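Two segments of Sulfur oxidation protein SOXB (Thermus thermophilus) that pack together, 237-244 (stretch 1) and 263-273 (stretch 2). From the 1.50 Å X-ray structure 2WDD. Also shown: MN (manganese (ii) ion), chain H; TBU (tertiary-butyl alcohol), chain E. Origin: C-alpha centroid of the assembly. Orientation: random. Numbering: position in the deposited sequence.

Stretch 1, residues 237-244: ALDERRLQ
Stretch 2 (263-273) HNGMQLDAALA

L272 is the apolar centre of the contact: its CA-to-CB bond points toward stretch 1, and its side chain (chi1 m, chi2 t) brings CD1 to 4.1 Å from both L238 CD1 and L243 CD2. L238 (chi1 t, chi2 p) also points toward stretch 2, its CD2 lying 4.1 Å from CD1 of L268, one helical turn before L272. L243 and L268 share the t, p rotamer. No hydrogen bond crosses the interface; the four leucines L238, L243, L268 and L272 account for most of the 213 Å² buried. The chains run broadly the same way, and the backbones stay well apart, with CA–CA distances of 8.5 Å for L238–N264 and then 8.1 Å for E240–L272. L238 precedes the helix in extended conformation (phi/psi -66/124); E240–Q244 and M266–L272 are helical. D239 N-caps the first helix, its OD1 accepting from R242 N at 3.3 Å, while L243 N bonds to D239 O at 2.9 Å. G265 (110/140) sits at the N-cap position of the second, and its O accepts the first-turn backbone bond from D269 N at 2.9 Å; a CB there would jam against the preceding carbonyl. At the polar edge, E240 (chi1 m, chi2 t) starts sideways, but its end reaches in, OE2 lying 3.8 Å from L272 CD2. N264 ND2 donates to D269 OD1 at 3.1 Å, an intrastretch bond. Beyond the contact, H263 NE2 binds manganese at 2.2 Å.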

# COMPACT_ATOMS: atom_id res chain seq x y z
N ALA A 237 3.85 -17.10 -9.07
CA ALA A 237 4.49 -17.79 -7.95
C ALA A 237 5.91 -17.36 -7.59
O ALA A 237 6.74 -17.15 -8.47
CB ALA A 237 4.44 -19.30 -8.14
N LEU A 238 6.16 -17.24 -6.30
CA LEU A 238 7.50 -16.94 -5.80
C LEU A 238 8.34 -18.16 -6.18
O LEU A 238 7.97 -19.30 -5.86
CB LEU A 238 7.47 -16.78 -4.28
CG LEU A 238 8.82 -16.69 -3.56
CD1 LEU A 238 9.47 -15.35 -3.82
CD2 LEU A 238 8.63 -16.92 -2.06
N ASP A 239 9.42 -17.94 -6.91
CA ASP A 239 10.26 -19.02 -7.40
C ASP A 239 11.72 -18.69 -7.08
O ASP A 239 12.39 -18.00 -7.84
CB ASP A 239 10.07 -19.16 -8.92
CG ASP A 239 10.64 -20.45 -9.48
OD1 ASP A 239 11.62 -20.98 -8.91
OD2 ASP A 239 10.14 -20.90 -10.53
N GLU A 240 12.17 -19.14 -5.92
CA GLU A 240 13.52 -18.85 -5.45
C GLU A 240 14.61 -19.24 -6.44
O GLU A 240 15.59 -18.52 -6.62
CB GLU A 240 13.77 -19.48 -4.08
CG GLU A 240 12.89 -18.90 -2.99
CD GLU A 240 13.26 -19.41 -1.62
OE1 GLU A 240 12.89 -20.55 -1.28
OE2 GLU A 240 13.91 -18.66 -0.87
N ARG A 241 14.43 -20.39 -7.10
CA ARG A 241 15.39 -20.86 -8.09
C ARG A 241 15.52 -19.87 -9.24
O ARG A 241 16.62 -19.45 -9.60
CB ARG A 241 14.94 -22.22 -8.64
CG ARG A 241 16.06 -23.23 -8.84
CD ARG A 241 15.62 -24.34 -9.78
NE ARG A 241 15.44 -23.85 -11.14
CZ ARG A 241 14.26 -23.53 -11.67
NH1 ARG A 241 13.15 -23.65 -10.96
NH2 ARG A 241 14.20 -23.08 -12.92
N ARG A 242 14.38 -19.51 -9.83
CA ARG A 242 14.35 -18.57 -10.95
C ARG A 242 14.94 -17.22 -10.53
O ARG A 242 15.62 -16.56 -11.32
CB ARG A 242 12.92 -18.41 -11.47
CG ARG A 242 12.82 -18.04 -12.94
CD ARG A 242 11.40 -17.66 -13.35
NE ARG A 242 10.51 -18.81 -13.49
CZ ARG A 242 10.40 -19.57 -14.58
NH1 ARG A 242 11.17 -19.33 -15.63
NH2 ARG A 242 9.54 -20.58 -14.61
N LEU A 243 14.65 -16.80 -9.30
CA LEU A 243 15.17 -15.52 -8.81
C LEU A 243 16.69 -15.60 -8.68
O LEU A 243 17.40 -14.69 -9.12
CB LEU A 243 14.55 -15.17 -7.45
CG LEU A 243 15.03 -13.85 -6.82
CD1 LEU A 243 14.93 -12.66 -7.78
CD2 LEU A 243 14.28 -13.57 -5.51
N GLN A 244 17.18 -16.69 -8.09
CA GLN A 244 18.62 -16.89 -7.92
C GLN A 244 19.34 -16.94 -9.25
O GLN A 244 20.42 -16.37 -9.41
CB GLN A 244 18.90 -18.17 -7.13
CG GLN A 244 20.39 -18.37 -6.82
CD GLN A 244 20.97 -17.28 -5.92
OE1 GLN A 244 20.84 -17.34 -4.70
NE2 GLN A 244 21.63 -16.30 -6.52
N HIS A 263 7.88 -6.17 -5.19
CA HIS A 263 6.52 -5.99 -4.71
C HIS A 263 6.12 -7.26 -3.96
O HIS A 263 4.95 -7.65 -3.99
CB HIS A 263 5.51 -5.63 -5.79
CG HIS A 263 4.33 -4.88 -5.25
ND1 HIS A 263 4.22 -3.51 -5.35
CD2 HIS A 263 3.27 -5.30 -4.53
CE1 HIS A 263 3.12 -3.12 -4.71
NE2 HIS A 263 2.53 -4.18 -4.21
N ASN A 264 7.07 -7.88 -3.27
CA ASN A 264 6.79 -9.09 -2.49
C ASN A 264 6.16 -8.77 -1.14
O ASN A 264 5.49 -9.63 -0.56
CB ASN A 264 8.09 -9.86 -2.15
CG ASN A 264 8.67 -10.62 -3.33
OD1 ASN A 264 7.96 -11.24 -4.11
ND2 ASN A 264 10.00 -10.66 -3.39
N GLY A 265 6.51 -7.61 -0.58
CA GLY A 265 6.18 -7.22 0.79
C GLY A 265 7.50 -7.24 1.55
O GLY A 265 8.33 -8.13 1.32
N MET A 266 7.73 -6.27 2.43
CA MET A 266 9.03 -6.19 3.10
C MET A 266 9.48 -7.38 3.92
O MET A 266 10.68 -7.66 3.97
CB MET A 266 9.19 -4.88 3.86
CG MET A 266 10.64 -4.55 4.14
SD MET A 266 10.84 -2.87 4.79
CE MET A 266 10.08 -2.99 6.40
N GLN A 267 8.57 -8.06 4.60
CA GLN A 267 8.97 -9.20 5.43
C GLN A 267 9.39 -10.36 4.54
O GLN A 267 10.36 -11.06 4.84
CB GLN A 267 7.84 -9.62 6.37
CG GLN A 267 7.37 -8.49 7.29
CD GLN A 267 8.52 -7.87 8.06
OE1 GLN A 267 9.29 -8.57 8.72
NE2 GLN A 267 8.64 -6.54 7.99
N LEU A 268 8.68 -10.54 3.43
CA LEU A 268 9.07 -11.58 2.49
C LEU A 268 10.42 -11.22 1.87
O LEU A 268 11.29 -12.08 1.70
CB LEU A 268 7.99 -11.78 1.43
CG LEU A 268 8.27 -12.83 0.37
CD1 LEU A 268 8.72 -14.16 0.99
CD2 LEU A 268 7.01 -13.02 -0.49
N ASP A 269 10.63 -9.95 1.56
CA ASP A 269 11.91 -9.52 1.03
C ASP A 269 13.02 -9.84 2.04
O ASP A 269 14.12 -10.24 1.65
CB ASP A 269 11.91 -8.03 0.75
CG ASP A 269 11.15 -7.67 -0.52
OD1 ASP A 269 11.05 -8.53 -1.42
OD2 ASP A 269 10.72 -6.49 -0.63
N ALA A 270 12.75 -9.61 3.33
CA ALA A 270 13.78 -9.87 4.35
C ALA A 270 14.12 -11.36 4.39
O ALA A 270 15.28 -11.73 4.56
CB ALA A 270 13.32 -9.38 5.73
N ALA A 271 13.11 -12.21 4.23
CA ALA A 271 13.33 -13.65 4.23
C ALA A 271 14.18 -14.04 3.02
O ALA A 271 15.09 -14.87 3.14
CB ALA A 271 11.99 -14.40 4.21
N LEU A 272 13.91 -13.42 1.87
CA LEU A 272 14.68 -13.69 0.66
C LEU A 272 16.13 -13.24 0.80
O LEU A 272 17.04 -13.87 0.24
CB LEU A 272 14.04 -13.02 -0.55
CG LEU A 272 12.70 -13.61 -0.99
CD1 LEU A 272 12.09 -12.76 -2.10
CD2 LEU A 272 12.88 -15.06 -1.46
N ALA A 273 16.35 -12.15 1.53
CA ALA A 273 17.70 -11.64 1.73
C ALA A 273 18.58 -12.68 2.44
O ALA A 273 19.80 -12.69 2.28
CB ALA A 273 17.67 -10.34 2.54
MN MN H . 0.62 -4.37 -3.20
O TBU E . 0.37 -17.61 -9.30
C TBU E . 0.32 -18.96 -8.76
C1 TBU E . 0.71 -19.95 -9.82
C2 TBU E . 1.26 -19.21 -7.58
C3 TBU E . -1.10 -19.25 -8.33
O HOH W 1 0.24 -3.08 -1.57